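Local structure of fructose-bisphosphate aldolase (Slackia heliotrinireducens, 4MOZ) at residues Gln44-Leu49 with Ser105-Val110; Asp115-Pro120 with Thr144-Ser149; Glu21-Asn26 with Gly170-Leu175. The protein belongs to the DeoC/LacD family of aldolases and folds as a TIM barrel, with five copies of the chain in the assembly. All blocks are in the same frame, centred on the assembly; numbering follows the deposited sequence.

Contact 1 of 3, residues Gln44-Leu49 with Ser105-Val110; sequences QKVEHL and SKTNLV
The imidazole of His-48 meets the amide of Asn-108 at the edge of the ring: ND2 lies near the ring plane, 3.8 Å from CD2 of His-48, and the two planes are turned 65° apart. Gln-44 NE2 occupies another part of the same ring edge, and ND1 is hydrogen-bonded to Asp-52. Asn-108 CG stands between its own backbone N and carbonyl carbon (chi1 62°), which places it 3.3 Å from Glu-47 O. A water accepts from Asn-108 ND2 and donates to His-48 O. The third flat group, the carboxylate of Glu-47, follows a bend at chi2 (-62°) that sets CD 3.5 Å from Lys-106 O. Its OE2 receives a hydrogen bond from Lys-106 N at 3.2 Å, the donor standing well above the carboxylate plane. A second water donates to Glu-47 OE1 and O and accepts from Lys-106 NZ, linking acid and amine. The backbones also meet in two CA-H...O contacts, Glu-47 CA to Lys-106 O at 3.2 Å and Thr-107 CA to Val-46 O at 3.4 Å. Leu-49 CD1 packs on Leu-109 CG, the side chains crossing at about a right angle. Helix 44-47 follows strand 37-41 and the loop follows strand 99-102, so the contact joins two connections at the C-terminal end of the barrel. Helix 271-274 touches His-48 through Arg-271, while Glu-152 of the second subunit hydrogen-bonds Thr-107 OG1.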
loop_
_atom_site.group_PDB
_atom_site.type_symbol
_atom_site.label_atom_id
_atom_site.label_comp_id
_atom_site.label_asym_id
_atom_site.label_seq_id
_atom_site.Cartn_x
_atom_site.Cartn_y
_atom_site.Cartn_z
ATOM N N GLN C 44 11.067 11.432 -23.389
ATOM C CA GLN C 44 9.899 11.117 -24.225
ATOM C C GLN C 44 9.859 9.708 -24.856
ATOM O O GLN C 44 8.854 9.339 -25.469
ATOM C CB GLN C 44 9.691 12.207 -25.285
ATOM C CG GLN C 44 9.305 13.565 -24.702
ATOM C CD GLN C 44 9.371 14.699 -25.716
ATOM O OE1 GLN C 44 10.383 14.886 -26.395
ATOM N NE2 GLN C 44 8.291 15.472 -25.814
ATOM N N LYS C 45 10.926 8.919 -24.699
ATOM C CA LYS C 45 10.908 7.525 -25.168
ATOM C C LYS C 45 9.863 6.684 -24.429
ATOM O O LYS C 45 9.329 5.726 -24.991
ATOM C CB LYS C 45 12.276 6.861 -25.038
ATOM C CG LYS C 45 13.275 7.245 -26.110
ATOM C CD LYS C 45 14.649 6.650 -25.833
ATOM C CE LYS C 45 14.755 5.215 -26.328
ATOM N NZ LYS C 45 14.617 5.126 -27.807
ATOM N N VAL C 46 9.591 7.026 -23.170
ATOM C CA VAL C 46 8.486 6.402 -22.448
ATOM C C VAL C 46 7.195 7.168 -22.732
ATOM O O VAL C 46 6.204 6.572 -23.152
ATOM C CB VAL C 46 8.725 6.299 -20.921
ATOM C CG1 VAL C 46 7.598 5.516 -20.267
ATOM C CG2 VAL C 46 10.058 5.630 -20.617
ATOM N N GLU C 47 7.227 8.488 -22.530
ATOM C CA GLU C 47 6.035 9.339 -22.648
ATOM C C GLU C 47 5.251 9.161 -23.953
ATOM O O GLU C 47 4.031 8.997 -23.928
ATOM C CB GLU C 47 6.389 10.817 -22.438
ATOM C CG GLU C 47 6.941 11.149 -21.058
ATOM C CD GLU C 47 5.961 10.866 -19.934
ATOM O OE1 GLU C 47 4.758 11.181 -20.087
ATOM O OE2 GLU C 47 6.398 10.336 -18.888
ATOM N N HIS C 48 5.947 9.202 -25.086
ATOM C CA HIS C 48 5.285 9.084 -26.384
ATOM C C HIS C 48 5.750 7.871 -27.136
ATOM O O HIS C 48 5.533 7.757 -28.345
ATOM C CB HIS C 48 5.494 10.351 -27.212
ATOM C CG HIS C 48 5.002 11.606 -26.536
ATOM N ND1 HIS C 48 5.766 12.704 -26.407
ATOM C CD2 HIS C 48 3.787 11.898 -25.920
ATOM C CE1 HIS C 48 5.074 13.656 -25.755
ATOM N NE2 HIS C 48 3.864 13.161 -25.457
ATOM N N LEU C 49 6.386 6.950 -26.414
ATOM C CA LEU C 49 6.962 5.739 -27.000
ATOM C C LEU C 49 7.988 6.082 -28.080
ATOM O O LEU C 49 8.892 6.882 -27.829
ATOM C CB LEU C 49 5.867 4.780 -27.498
ATOM C CG LEU C 49 5.003 4.136 -26.405
ATOM C CD1 LEU C 49 3.942 3.229 -27.009
ATOM C CD2 LEU C 49 5.851 3.366 -25.397
ATOM N N SER C 105 7.523 8.217 -14.999
ATOM C CA SER C 105 7.183 8.176 -16.418
ATOM C C SER C 105 5.954 7.303 -16.640
ATOM O O SER C 105 5.675 6.409 -15.848
ATOM C CB SER C 105 8.348 7.625 -17.249
ATOM O OG SER C 105 9.399 8.573 -17.359
ATOM N N LYS C 106 5.235 7.567 -17.728
ATOM C CA LYS C 106 4.124 6.728 -18.172
ATOM C C LYS C 106 4.100 6.730 -19.695
ATOM O O LYS C 106 4.750 7.573 -20.318
ATOM C CB LYS C 106 2.793 7.241 -17.610
ATOM C CG LYS C 106 2.339 8.582 -18.167
ATOM C CD LYS C 106 0.848 8.792 -17.941
ATOM C CE LYS C 106 0.331 10.000 -18.705
ATOM N NZ LYS C 106 0.166 9.725 -20.160
ATOM N N THR C 107 3.370 5.793 -20.296
ATOM C CA THR C 107 3.164 5.819 -21.750
ATOM C C THR C 107 1.898 6.611 -22.083
ATOM O O THR C 107 1.103 6.920 -21.193
ATOM C CB THR C 107 3.086 4.405 -22.374
ATOM O OG1 THR C 107 1.807 3.814 -22.099
ATOM C CG2 THR C 107 4.212 3.509 -21.850
ATOM N N ASN C 108 1.729 6.943 -23.361
ATOM C CA ASN C 108 0.545 7.655 -23.836
ATOM C C ASN C 108 -0.500 6.723 -24.455
ATOM O O ASN C 108 -1.359 7.168 -25.218
ATOM C CB ASN C 108 0.937 8.757 -24.835
ATOM C CG ASN C 108 1.612 8.212 -26.089
ATOM O OD1 ASN C 108 2.147 7.101 -26.099
ATOM N ND2 ASN C 108 1.603 9.007 -27.154
ATOM N N LEU C 109 -0.422 5.434 -24.129
ATOM C CA LEU C 109 -1.347 4.442 -24.690
ATOM C C LEU C 109 -2.759 4.575 -24.128
ATOM O O LEU C 109 -3.738 4.442 -24.862
ATOM C CB LEU C 109 -0.815 3.019 -24.497
ATOM C CG LEU C 109 0.394 2.629 -25.358
ATOM C CD1 LEU C 109 1.105 1.416 -24.779
ATOM C CD2 LEU C 109 -0.008 2.378 -26.805
ATOM N N VAL C 110 -2.859 4.840 -22.829
ATOM C CA VAL C 110 -4.152 5.047 -22.200
ATOM C C VAL C 110 -4.473 6.530 -22.312
ATOM O O VAL C 110 -3.783 7.362 -21.724
ATOM C CB VAL C 110 -4.158 4.594 -20.714
ATOM C CG1 VAL C 110 -5.504 4.893 -20.057
ATOM C CG2 VAL C 110 -3.831 3.114 -20.596
HETATM O O HOH W 1 2.706 10.058 -21.697
HETATM O O HOH W 2 3.104 8.129 -29.608
#

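Contact 2 of 3, residues Asp115-Pro120 with Thr144-Ser149; sequences DDPYSP and TLYLGS
Ser-149 turns OG anti to its backbone N (chi1 170°), toward Pro-117, and Tyr-146 holds CG anti to its carbonyl carbon (chi1 -48°), setting the ring beside the same proline. The hydroxyl of Ser-149 donates to Pro-117 O at 2.7 Å, meeting the carbonyl at a C=O...OG angle of 141°. The same OG is also hydrogen-bonded to Tyr-151 N, and CB of Asp-116 presses close against it. Over one face of the Tyr-146 ring, Pro-117 makes a CH-pi contact, with CB 4.0 Å from the ring centroid. Thr-144 CG2 lies over the opposite face, and both of these carbons sit offset toward the rim. Ser-119 is at the edge, its CB 3.7 Å from Tyr-146 CE2. One water connects Tyr-146 OH with Ser-119 OG. At the far end another water donates to both Asp-116 OD2 and Gly-148 O. This carboxylate is held further by the backbone N of Glu-150 at OD2 and of Lys-182 at OD1, which would fix its rotation. Residues Tyr-146 to Ser-149 form a type II beta turn, with Gly-148 supplying the positive phi of its third position. The turn leaves strand 138-145 and rests on the long loop after strand 99-102, a pairing of neighbouring beta-alpha loops at the C-terminal end of a TIM barrel.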
loop_
_atom_site.group_PDB
_atom_site.type_symbol
_atom_site.label_atom_id
_atom_site.label_comp_id
_atom_site.label_asym_id
_atom_site.label_seq_id
_atom_site.Cartn_x
_atom_site.Cartn_y
_atom_site.Cartn_z
ATOM N N ASP C 115 -9.128 6.798 -19.070
ATOM C CA ASP C 115 -8.788 6.911 -17.649
ATOM C C ASP C 115 -7.854 8.101 -17.437
ATOM O O ASP C 115 -6.976 8.359 -18.261
ATOM C CB ASP C 115 -8.122 5.618 -17.152
ATOM C CG ASP C 115 -8.194 5.443 -15.627
ATOM O OD1 ASP C 115 -9.054 6.063 -14.957
ATOM O OD2 ASP C 115 -7.382 4.654 -15.091
ATOM N N ASP C 116 -8.059 8.826 -16.340
ATOM C CA ASP C 116 -7.185 9.932 -15.954
ATOM C C ASP C 116 -5.729 9.464 -15.834
ATOM O O ASP C 116 -5.481 8.313 -15.484
ATOM C CB ASP C 116 -7.658 10.541 -14.630
ATOM C CG ASP C 116 -8.760 11.572 -14.811
ATOM O OD1 ASP C 116 -9.190 11.836 -15.955
ATOM O OD2 ASP C 116 -9.204 12.133 -13.792
ATOM N N PRO C 117 -4.765 10.354 -16.122
ATOM C CA PRO C 117 -3.361 9.934 -16.138
ATOM C C PRO C 117 -2.742 9.746 -14.753
ATOM O O PRO C 117 -3.105 10.444 -13.796
ATOM C CB PRO C 117 -2.661 11.084 -16.867
ATOM C CG PRO C 117 -3.496 12.282 -16.550
ATOM C CD PRO C 117 -4.917 11.786 -16.453
ATOM N N TYR C 118 -1.820 8.790 -14.672
ATOM C CA TYR C 118 -0.968 8.612 -13.510
ATOM C C TYR C 118 0.438 8.212 -13.967
ATOM O O TYR C 118 0.610 7.253 -14.723
ATOM C CB TYR C 118 -1.555 7.570 -12.546
ATOM C CG TYR C 118 -0.603 7.146 -11.440
ATOM C CD1 TYR C 118 0.111 8.094 -10.703
ATOM C CD2 TYR C 118 -0.429 5.800 -11.117
ATOM C CE1 TYR C 118 0.985 7.713 -9.698
ATOM C CE2 TYR C 118 0.441 5.409 -10.103
ATOM C CZ TYR C 118 1.148 6.370 -9.400
ATOM O OH TYR C 118 2.017 6.006 -8.393
ATOM N N SER C 119 1.434 8.970 -13.517
ATOM C CA SER C 119 2.838 8.654 -13.782
ATOM C C SER C 119 3.540 8.299 -12.465
ATOM O O SER C 119 3.730 9.168 -11.610
ATOM C CB SER C 119 3.523 9.819 -14.503
ATOM O OG SER C 119 4.908 9.589 -14.665
ATOM N N PRO C 120 3.908 7.015 -12.290
ATOM C CA PRO C 120 4.429 6.515 -11.020
ATOM C C PRO C 120 5.932 6.714 -10.852
ATOM O O PRO C 120 6.685 6.589 -11.822
ATOM C CB PRO C 120 4.139 5.019 -11.113
ATOM C CG PRO C 120 4.316 4.717 -12.563
ATOM C CD PRO C 120 3.799 5.932 -13.292
ATOM N N THR C 144 6.833 14.494 -12.731
ATOM C CA THR C 144 5.621 15.040 -13.354
ATOM C C THR C 144 4.379 14.852 -12.480
ATOM O O THR C 144 4.150 13.766 -11.949
ATOM C CB THR C 144 5.353 14.378 -14.719
ATOM O OG1 THR C 144 6.462 14.621 -15.584
ATOM C CG2 THR C 144 4.086 14.942 -15.366
ATOM N N LEU C 145 3.576 15.906 -12.348
ATOM C CA LEU C 145 2.284 15.820 -11.658
ATOM C C LEU C 145 1.166 16.254 -12.588
ATOM O O LEU C 145 1.261 17.311 -13.214
ATOM C CB LEU C 145 2.242 16.714 -10.416
ATOM C CG LEU C 145 3.179 16.455 -9.243
ATOM C CD1 LEU C 145 4.442 17.298 -9.373
ATOM C CD2 LEU C 145 2.450 16.773 -7.945
ATOM N N TYR C 146 0.115 15.439 -12.676
ATOM C CA TYR C 146 -1.101 15.830 -13.382
ATOM C C TYR C 146 -2.142 16.262 -12.361
ATOM O O TYR C 146 -2.890 15.442 -11.835
ATOM C CB TYR C 146 -1.635 14.697 -14.279
ATOM C CG TYR C 146 -0.566 14.075 -15.150
ATOM C CD1 TYR C 146 -0.113 14.714 -16.309
ATOM C CD2 TYR C 146 0.013 12.858 -14.804
ATOM C CE1 TYR C 146 0.882 14.147 -17.097
ATOM C CE2 TYR C 146 1.005 12.287 -15.582
ATOM C CZ TYR C 146 1.437 12.930 -16.723
ATOM O OH TYR C 146 2.427 12.350 -17.486
ATOM N N LEU C 147 -2.164 17.555 -12.057
ATOM C CA LEU C 147 -3.181 18.104 -11.166
ATOM C C LEU C 147 -4.541 17.941 -11.816
ATOM O O LEU C 147 -4.656 18.004 -13.039
ATOM C CB LEU C 147 -2.912 19.580 -10.860
ATOM C CG LEU C 147 -1.544 19.934 -10.256
ATOM C CD1 LEU C 147 -1.443 21.438 -10.023
ATOM C CD2 LEU C 147 -1.257 19.170 -8.968
ATOM N N GLY C 148 -5.561 17.698 -10.999
ATOM C CA GLY C 148 -6.920 17.533 -11.503
ATOM C C GLY C 148 -7.226 16.157 -12.064
ATOM O O GLY C 148 -8.362 15.888 -12.450
ATOM N N SER C 149 -6.214 15.293 -12.137
ATOM C CA SER C 149 -6.425 13.880 -12.439
ATOM C C SER C 149 -7.028 13.217 -11.208
ATOM O O SER C 149 -6.767 13.647 -10.084
ATOM C CB SER C 149 -5.099 13.196 -12.786
ATOM O OG SER C 149 -5.246 11.783 -12.855
HETATM O O HOH W 3 -10.316 14.562 -13.737
HETATM O O HOH W 4 5.306 11.586 -16.771
#

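Contact 3 of 3, residues Glu21-Asn26 with Gly170-Leu175; sequences ETYIDN and GLIVVL
Tyr-23 and Ile-172 cross at about a right angle, with CE1 of the tyrosine ring 4.1 Å from CG2 of the isoleucine. CG of the tyrosine is anti to its backbone N (chi1 176°), and the ring reaches from helix 20-30 to the start of the strand. Leu-171 O approaches the ring edge near its plane, and the phenolic OH is hydrogen-bonded to Asp-207, just ahead of strand 208-210. CG2 of Ile-172 also reaches the next turn of the helix, where it packs against CB and the backbone carbonyl carbon of Asn-26.

From that turn Asn-26 directs its amide at the backbone. ND2 donates to Gly-170 O at 2.8 Å, a nearly straight bond with an N-H...O angle of 164°. The acceptor lies in the plane of the asparagine amide, whereas the donor stands 37° above the plane of the glycine carbonyl. That oxygen receives a further, weaker approach from Tyr-23 CA, a CA-H...O contact of 3.2 Å, so one carbonyl is gripped by two successive turns of the helix. A CB on Gly-170 would point toward the helix and lie a tight 3.1 Å from Thr-22 CB; without one, Gly-170 CA comes within 4.0 Å of Tyr-23 CA. The positive phi of this glycine belongs to the Schellman motif that ends helix 152-168.

Helix 20-30 precedes the first barrel strand and lies here at the N-terminal ends of neighbouring strands. It touches strand 138-145 through Asn-26 on Val-139, and Arg-89 of the third subunit packs on Tyr-23.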
loop_
_atom_site.group_PDB
_atom_site.type_symbol
_atom_site.label_atom_id
_atom_site.label_comp_id
_atom_site.label_asym_id
_atom_site.label_seq_id
_atom_site.Cartn_x
_atom_site.Cartn_y
_atom_site.Cartn_z
ATOM N N GLU C 21 26.672 23.043 0.479
ATOM C CA GLU C 21 27.676 23.278 -0.565
ATOM C C GLU C 21 27.384 22.454 -1.814
ATOM O O GLU C 21 27.526 22.949 -2.931
ATOM C CB GLU C 21 29.102 23.019 -0.056
ATOM C CG GLU C 21 29.530 23.908 1.108
ATOM C CD GLU C 21 29.263 25.393 0.873
ATOM O OE1 GLU C 21 29.777 25.957 -0.116
ATOM O OE2 GLU C 21 28.538 26.004 1.686
ATOM N N THR C 22 26.959 21.208 -1.612
ATOM C CA THR C 22 26.529 20.335 -2.699
ATOM C C THR C 22 25.346 20.945 -3.456
ATOM O O THR C 22 25.320 20.926 -4.689
ATOM C CB THR C 22 26.155 18.932 -2.178
ATOM O OG1 THR C 22 27.264 18.390 -1.453
ATOM C CG2 THR C 22 25.814 17.992 -3.325
ATOM N N TYR C 23 24.380 21.492 -2.718
ATOM C CA TYR C 23 23.211 22.116 -3.334
ATOM C C TYR C 23 23.608 23.290 -4.214
ATOM O O TYR C 23 23.081 23.452 -5.318
ATOM C CB TYR C 23 22.206 22.588 -2.282
ATOM C CG TYR C 23 21.034 23.333 -2.878
ATOM C CD1 TYR C 23 19.949 22.643 -3.418
ATOM C CD2 TYR C 23 21.011 24.729 -2.920
ATOM C CE1 TYR C 23 18.871 23.317 -3.970
ATOM C CE2 TYR C 23 19.937 25.413 -3.477
ATOM C CZ TYR C 23 18.872 24.699 -3.997
ATOM O OH TYR C 23 17.800 25.358 -4.550
ATOM N N ILE C 24 24.524 24.114 -3.708
ATOM C CA ILE C 24 25.011 25.265 -4.455
ATOM C C ILE C 24 25.795 24.784 -5.674
ATOM O O ILE C 24 25.570 25.270 -6.781
ATOM C CB ILE C 24 25.841 26.226 -3.569
ATOM C CG1 ILE C 24 24.969 26.778 -2.429
ATOM C CG2 ILE C 24 26.412 27.369 -4.403
ATOM C CD1 ILE C 24 25.744 27.368 -1.267
ATOM N N ASP C 25 26.685 23.809 -5.474
ATOM C CA ASP C 25 27.399 23.180 -6.585
ATOM C C ASP C 25 26.424 22.794 -7.696
ATOM O O ASP C 25 26.648 23.106 -8.864
ATOM C CB ASP C 25 28.156 21.931 -6.119
ATOM C CG ASP C 25 29.386 22.252 -5.283
ATOM O OD1 ASP C 25 29.803 23.427 -5.210
ATOM O OD2 ASP C 25 29.944 21.307 -4.690
ATOM N N ASN C 26 25.334 22.134 -7.316
ATOM C CA ASN C 26 24.366 21.609 -8.281
ATOM C C ASN C 26 23.517 22.688 -8.940
ATOM O O ASN C 26 23.191 22.593 -10.129
ATOM C CB ASN C 26 23.487 20.536 -7.635
ATOM C CG ASN C 26 24.245 19.244 -7.372
ATOM O OD1 ASN C 26 25.093 18.833 -8.170
ATOM N ND2 ASN C 26 23.938 18.593 -6.253
ATOM N N GLY C 170 21.012 17.610 -1.238
ATOM C CA GLY C 170 21.598 18.726 -1.985
ATOM C C GLY C 170 21.379 18.651 -3.489
ATOM O O GLY C 170 22.144 19.231 -4.264
ATOM N N LEU C 171 20.337 17.934 -3.902
ATOM C CA LEU C 171 19.954 17.850 -5.309
ATOM C C LEU C 171 18.886 18.884 -5.607
ATOM O O LEU C 171 18.035 19.164 -4.760
ATOM C CB LEU C 171 19.416 16.455 -5.637
ATOM C CG LEU C 171 20.385 15.276 -5.543
ATOM C CD1 LEU C 171 19.611 13.967 -5.520
ATOM C CD2 LEU C 171 21.393 15.293 -6.686
ATOM N N ILE C 172 18.923 19.458 -6.805
ATOM C CA ILE C 172 17.862 20.369 -7.218
ATOM C C ILE C 172 16.643 19.564 -7.680
ATOM O O ILE C 172 16.755 18.370 -7.969
ATOM C CB ILE C 172 18.316 21.389 -8.292
ATOM C CG1 ILE C 172 18.533 20.713 -9.646
ATOM C CG2 ILE C 172 19.567 22.145 -7.835
ATOM C CD1 ILE C 172 18.333 21.639 -10.826
ATOM N N VAL C 173 15.479 20.211 -7.722
ATOM C CA VAL C 173 14.256 19.536 -8.140
ATOM C C VAL C 173 13.474 20.351 -9.160
ATOM O O VAL C 173 13.128 21.508 -8.914
ATOM C CB VAL C 173 13.335 19.211 -6.946
ATOM C CG1 VAL C 173 12.103 18.445 -7.416
ATOM C CG2 VAL C 173 14.082 18.407 -5.891
ATOM N N VAL C 174 13.198 19.727 -10.300
ATOM C CA VAL C 174 12.338 20.301 -11.327
ATOM C C VAL C 174 11.037 19.497 -11.365
ATOM O O VAL C 174 11.058 18.277 -11.538
ATOM C CB VAL C 174 12.998 20.268 -12.727
ATOM C CG1 VAL C 174 12.099 20.931 -13.765
ATOM C CG2 VAL C 174 14.374 20.931 -12.703
ATOM N N LEU C 175 9.910 20.181 -11.196
ATOM C CA LEU C 175 8.615 19.539 -11.334
ATOM C C LEU C 175 7.954 19.940 -12.645
ATOM O O LEU C 175 7.841 21.126 -12.948
ATOM C CB LEU C 175 7.705 19.885 -10.154
ATOM C CG LEU C 175 8.134 19.426 -8.756
ATOM C CD1 LEU C 175 7.133 19.913 -7.718
ATOM C CD2 LEU C 175 8.289 17.911 -8.682
#

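Overall arrangement
Contacts 1 and 2 share the C-terminal end of the barrel, their centres about 13 Å apart. They draw on different parts of one long loop after strand 99-102, and they touch directly: Lys-106 CE of contact 1 packs 3.4 Å from Tyr-146 OH of contact 2. Both also reach the second subunit. Contact 3 sits at the other end of the strands, its centre about 25 Å from that of contact 2 and about 27 Å from that of contact 1. It still meets contact 2 through adjacent strands 138-145 and 172-177, where Leu-145 CD1 lies 4.0 Å from Leu-175 CD2. Contact 1 stays apart from contact 3, with nearest atoms about 11 Å away.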